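Local coordinates for protein phosphoribosyl-AMP cyclohydrolase (Medicago truncatula, PDB 7BGM) that probably catalyses two successive steps of histidine biosynthesis, hydrolysing phosphoribosyl-ATP to phosphoribosyl-AMP and diphosphate and then opening the adenine ring of phosphoribosyl-AMP, at residues 78-81 against 82-86; 36-39 against 40-43. All blocks are in the same frame, centred on the assembly; numbering follows the deposited sequence.

Contact 1 of 2, residues 78-81 against 82-86; sequences FLDC and DRDSI. With ZN (zinc ion), chain D; ZN (zinc ion), chain G.
The turn of the β-hairpin formed by strands 76-80 and 85-92 is a metal-binding loop of the cyclohydrolase part, in which Asp80, Asp82 and Asp84 close round one zinc ion. Each gives a single carboxylate oxygen: Asp80 OD2 lies 1.9 Å from the zinc, and OD1 of Asp82 and of Asp84 complete the protein's share. Two waters bring the metal to five ligands; one of them also donates to Asp82 OD2 (2.5 Å). The carboxylates of Asp80 and Asp82 are turned 65° apart, and the zinc probably offsets the repulsion between the acidic groups. In all three aspartates CG stands between the backbone N and the carbonyl carbon (chi1 78° in Asp80), which turns the carboxylates inward to the shared metal. Asp80 OD1, not a zinc ligand, receives weak bonds from the backbone N of Asp84 and Ser85. A type I turn runs from Asp80 to Arg83, with Arg83 N bonded to Asp80 O at 3.0 Å, from above the carbonyl plane. Next along the hairpin from the turn, Asp80 N donates to Ser85 O (2.9 Å), and Leu79 pairs with Ile86 as a non-hydrogen-bonded antiparallel pair, CD2 of Leu79 lying 3.6 Å from CG1 of Ile86. Leu79 CD1 sits over one face of the Arg83 guanidinium, offset toward its rim and nearest NH2 (3.6 Å), which bonds to Ser10. Cys81 SG binds a second zinc (2.3 Å) together with Cys97 and Cys104 of the second subunit. Strand 76-80 continues the sheet into that subunit, while strand 85-92 is flanked within its own chain by strand 19-25.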
loop_
_atom_site.group_PDB
_atom_site.type_symbol
_atom_site.label_atom_id
_atom_site.label_comp_id
_atom_site.label_asym_id
_atom_site.label_seq_id
_atom_site.Cartn_x
_atom_site.Cartn_y
_atom_site.Cartn_z
ATOM N N PHE A 78 -12.798 6.795 -3.017
ATOM C CA PHE A 78 -13.610 5.674 -2.563
ATOM C C PHE A 78 -14.279 5.961 -1.213
ATOM O O PHE A 78 -13.657 6.535 -0.303
ATOM C CB PHE A 78 -12.770 4.387 -2.429
ATOM C CG PHE A 78 -12.278 3.817 -3.744
ATOM C CD1 PHE A 78 -11.133 4.333 -4.352
ATOM C CD2 PHE A 78 -12.995 2.814 -4.405
ATOM C CE1 PHE A 78 -10.668 3.853 -5.541
ATOM C CE2 PHE A 78 -12.518 2.296 -5.627
ATOM C CZ PHE A 78 -11.376 2.850 -6.210
ATOM N N LEU A 79 -15.522 5.486 -1.058
ATOM C CA LEU A 79 -16.202 5.423 0.229
ATOM C C LEU A 79 -16.092 4.005 0.792
ATOM O O LEU A 79 -16.043 3.031 0.024
ATOM C CB LEU A 79 -17.696 5.762 0.079
ATOM C CG LEU A 79 -18.072 7.141 -0.430
ATOM C CD1 LEU A 79 -19.580 7.305 -0.649
ATOM C CD2 LEU A 79 -17.571 8.141 0.566
ATOM N N ASP A 80 -16.106 3.881 2.129
ATOM C CA ASP A 80 -16.190 2.556 2.752
ATOM C C ASP A 80 -17.644 2.059 2.771
ATOM O O ASP A 80 -18.587 2.725 2.315
ATOM C CB ASP A 80 -15.511 2.503 4.139
ATOM C CG ASP A 80 -16.328 3.099 5.279
ATOM O OD1 ASP A 80 -17.129 3.996 5.003
ATOM O OD2 ASP A 80 -16.042 2.691 6.466
ATOM N N CYS A 81 -17.813 0.841 3.276
ATOM C CA CYS A 81 -19.098 0.140 3.161
ATOM C C CYS A 81 -20.257 0.915 3.806
ATOM O O CYS A 81 -21.388 0.903 3.291
ATOM C CB CYS A 81 -18.973 -1.253 3.779
ATOM S SG CYS A 81 -18.425 -1.205 5.561
ATOM N N ASP A 82 -20.018 1.573 4.930
ATOM C CA ASP A 82 -21.079 2.323 5.597
ATOM C C ASP A 82 -20.958 3.834 5.362
ATOM O O ASP A 82 -21.669 4.627 6.012
ATOM C CB ASP A 82 -21.152 1.964 7.098
ATOM C CG ASP A 82 -19.828 2.119 7.840
ATOM O OD1 ASP A 82 -18.870 2.729 7.298
ATOM O OD2 ASP A 82 -19.756 1.629 9.011
ATOM N N ARG A 83 -20.097 4.232 4.419
ATOM C CA ARG A 83 -20.062 5.563 3.788
ATOM C C ARG A 83 -19.671 6.677 4.763
ATOM O O ARG A 83 -20.046 7.832 4.562
ATOM C CB ARG A 83 -21.408 5.873 3.110
ATOM C CG ARG A 83 -21.929 4.711 2.271
ATOM C CD ARG A 83 -23.214 5.035 1.564
ATOM N NE ARG A 83 -23.092 5.869 0.374
ATOM C CZ ARG A 83 -22.815 5.403 -0.846
ATOM N NH1 ARG A 83 -22.572 4.112 -1.058
ATOM N NH2 ARG A 83 -22.787 6.226 -1.866
ATOM N N ASP A 84 -18.913 6.378 5.810
ATOM C CA ASP A 84 -18.406 7.439 6.691
ATOM C C ASP A 84 -16.891 7.629 6.622
ATOM O O ASP A 84 -16.327 8.363 7.441
ATOM C CB ASP A 84 -18.822 7.189 8.152
ATOM C CG ASP A 84 -18.313 5.853 8.691
ATOM O OD1 ASP A 84 -17.477 5.178 8.006
ATOM O OD2 ASP A 84 -18.766 5.470 9.785
ATOM N N SER A 85 -16.221 6.980 5.669
ATOM C CA SER A 85 -14.776 6.995 5.519
ATOM C C SER A 85 -14.455 7.081 4.032
ATOM O O SER A 85 -15.101 6.415 3.218
ATOM C CB SER A 85 -14.184 5.726 6.131
ATOM O OG SER A 85 -12.778 5.781 6.073
ATOM N N ILE A 86 -13.517 7.949 3.673
ATOM C CA ILE A 86 -13.190 8.267 2.289
ATOM C C ILE A 86 -11.716 8.029 2.079
ATOM O O ILE A 86 -10.910 8.478 2.899
ATOM C CB ILE A 86 -13.525 9.736 1.983
ATOM C CG1 ILE A 86 -15.020 9.955 2.277
ATOM C CG2 ILE A 86 -13.128 10.082 0.562
ATOM C CD1 ILE A 86 -15.479 11.411 2.159
HETATM ZN ZN ZN D . -17.056 3.308 7.951
HETATM ZN ZN ZN G . -16.896 -2.899 5.712
HETATM O O HOH W 1 -22.655 1.613 0.822
HETATM O O HOH W 2 -17.416 2.280 9.650
HETATM O O HOH W 3 -15.287 3.881 8.986
#

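Contact 2 of 2, residues 36-39 against 40-43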
loop_
_atom_site.group_PDB
_atom_site.type_symbol
_atom_site.label_atom_id
_atom_site.label_comp_id
_atom_site.label_asym_id
_atom_site.label_seq_id
_atom_site.Cartn_x
_atom_site.Cartn_y
_atom_site.Cartn_z
ATOM N N PHE A 36 -10.061 15.119 8.032
ATOM C CA PHE A 36 -11.513 15.108 7.994
ATOM C C PHE A 36 -11.955 15.929 6.788
ATOM O O PHE A 36 -11.208 16.781 6.278
ATOM C CB PHE A 36 -12.121 15.639 9.341
ATOM C CG PHE A 36 -11.892 14.701 10.465
ATOM C CD1 PHE A 36 -10.685 14.717 11.171
ATOM C CD2 PHE A 36 -12.848 13.747 10.790
ATOM C CE1 PHE A 36 -10.434 13.795 12.180
ATOM C CE2 PHE A 36 -12.621 12.835 11.815
ATOM C CZ PHE A 36 -11.407 12.845 12.497
ATOM N N ALA A 37 -13.150 15.645 6.290
ATOM C CA ALA A 37 -13.677 16.375 5.160
ATOM C C ALA A 37 -15.150 16.658 5.414
ATOM O O ALA A 37 -15.852 15.804 5.960
ATOM C CB ALA A 37 -13.488 15.576 3.865
ATOM N N ASN A 38 -15.613 17.859 5.050
ATOM C CA ASN A 38 -17.035 18.138 5.006
ATOM C C ASN A 38 -17.510 18.090 3.549
ATOM O O ASN A 38 -16.758 17.708 2.636
ATOM C CB ASN A 38 -17.356 19.482 5.676
ATOM C CG ASN A 38 -16.654 20.656 5.004
ATOM O OD1 ASN A 38 -15.902 20.472 4.040
ATOM N ND2 ASN A 38 -16.870 21.865 5.530
ATOM N N ARG A 39 -18.771 18.469 3.315
ATOM C CA ARG A 39 -19.308 18.403 1.959
ATOM C C ARG A 39 -18.427 19.192 1.001
ATOM O O ARG A 39 -18.002 18.687 -0.053
ATOM C CB ARG A 39 -20.732 18.953 1.925
ATOM C CG ARG A 39 -21.803 17.997 2.377
ATOM C CD ARG A 39 -23.155 18.711 2.296
ATOM N NE ARG A 39 -23.627 18.777 0.916
ATOM C CZ ARG A 39 -24.468 17.893 0.388
ATOM N NH1 ARG A 39 -24.922 16.903 1.143
ATOM N NH2 ARG A 39 -24.854 17.994 -0.881
ATOM N N GLU A 40 -18.138 20.439 1.367
ATOM C CA GLU A 40 -17.346 21.294 0.494
ATOM C C GLU A 40 -15.958 20.718 0.232
ATOM O O GLU A 40 -15.471 20.795 -0.899
ATOM C CB GLU A 40 -17.241 22.695 1.066
ATOM C CG GLU A 40 -16.432 23.600 0.149
ATOM C CD GLU A 40 -16.489 25.090 0.503
ATOM O OE1 GLU A 40 -16.980 25.471 1.598
ATOM O OE2 GLU A 40 -16.038 25.887 -0.349
ATOM N N ALA A 41 -15.308 20.130 1.240
ATOM C CA ALA A 41 -13.969 19.573 1.016
ATOM C C ALA A 41 -14.002 18.434 0.003
ATOM O O ALA A 41 -13.089 18.315 -0.834
ATOM C CB ALA A 41 -13.325 19.090 2.322
ATOM N N VAL A 42 -15.023 17.562 0.073
ATOM C CA VAL A 42 -15.081 16.459 -0.876
ATOM C C VAL A 42 -15.394 16.990 -2.266
ATOM O O VAL A 42 -14.774 16.580 -3.264
ATOM C CB VAL A 42 -16.119 15.416 -0.419
ATOM C CG1 VAL A 42 -16.254 14.300 -1.478
ATOM C CG2 VAL A 42 -15.715 14.841 0.950
ATOM N N ALA A 43 -16.347 17.912 -2.364
ATOM C CA ALA A 43 -16.680 18.485 -3.674
ATOM C C ALA A 43 -15.470 19.186 -4.299
ATOM O O ALA A 43 -15.229 19.081 -5.510
ATOM C CB ALA A 43 -17.845 19.459 -3.540
HETATM O O HOH W 4 -16.112 24.767 4.892
#
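Asn38 folds its side chain back over the first turn of helix 39-48, and OD1 takes the N-H of Ala41 at 2.9 Å, the N-cap bond. Its CG lies between the backbone N and the carbonyl carbon (chi1 60°), which swings the amide oxygen toward the helix; the Ala41 donor is tilted 26° from the amide plane. The same oxygen lies 3.4 Å from CB of Ala41. On the amide's other branch, ND2 donates to a water (3.1 Å) that reaches OE1 of Glu40 only weakly. With an alanine here, the N-H of Ala41 is likely to lose its capping acceptor and the helix start to be held less firmly. Regular helical bonds follow, from Val42 N to Asn38 O and from Ala43 N to Arg39 O. On the apolar side the methyl of Ala37 faces the helix and meets two groups, CG2 of Val42 at 3.7 Å and CB of Ala41 at 3.8 Å, joining the end of strand 31-37 to the helix. The guanidinium of Arg39 forms a salt bridge with Asp9, through NH1 to OD1. Val42 packs on Leu8 of helix 3-9 and on Ile86 and Tyr88 of strand 85-92, whereas Ala41 rests on Leu61 of strand 60-63.

Contact 2 precedes contact 1 along the chain; their centres lie about 13 Å apart, and both reach the same sheet. They meet directly where CD1 of Ile86, near the start of strand 85-92, packs 3.6 Å from CG2 of Val42 in the helix. The apolar side of the capped helix thus reaches the strand that leads out of the zinc loop, while the metal itself lies farther off: the side chain of Ala37 is about 13 Å from a bound zinc. Contact 1 holds metal ligands directly; contact 2 holds none, although the side chain of Ala41 is about 8 Å from that of Trp62, an AMP-binding residue in another structure of this protein.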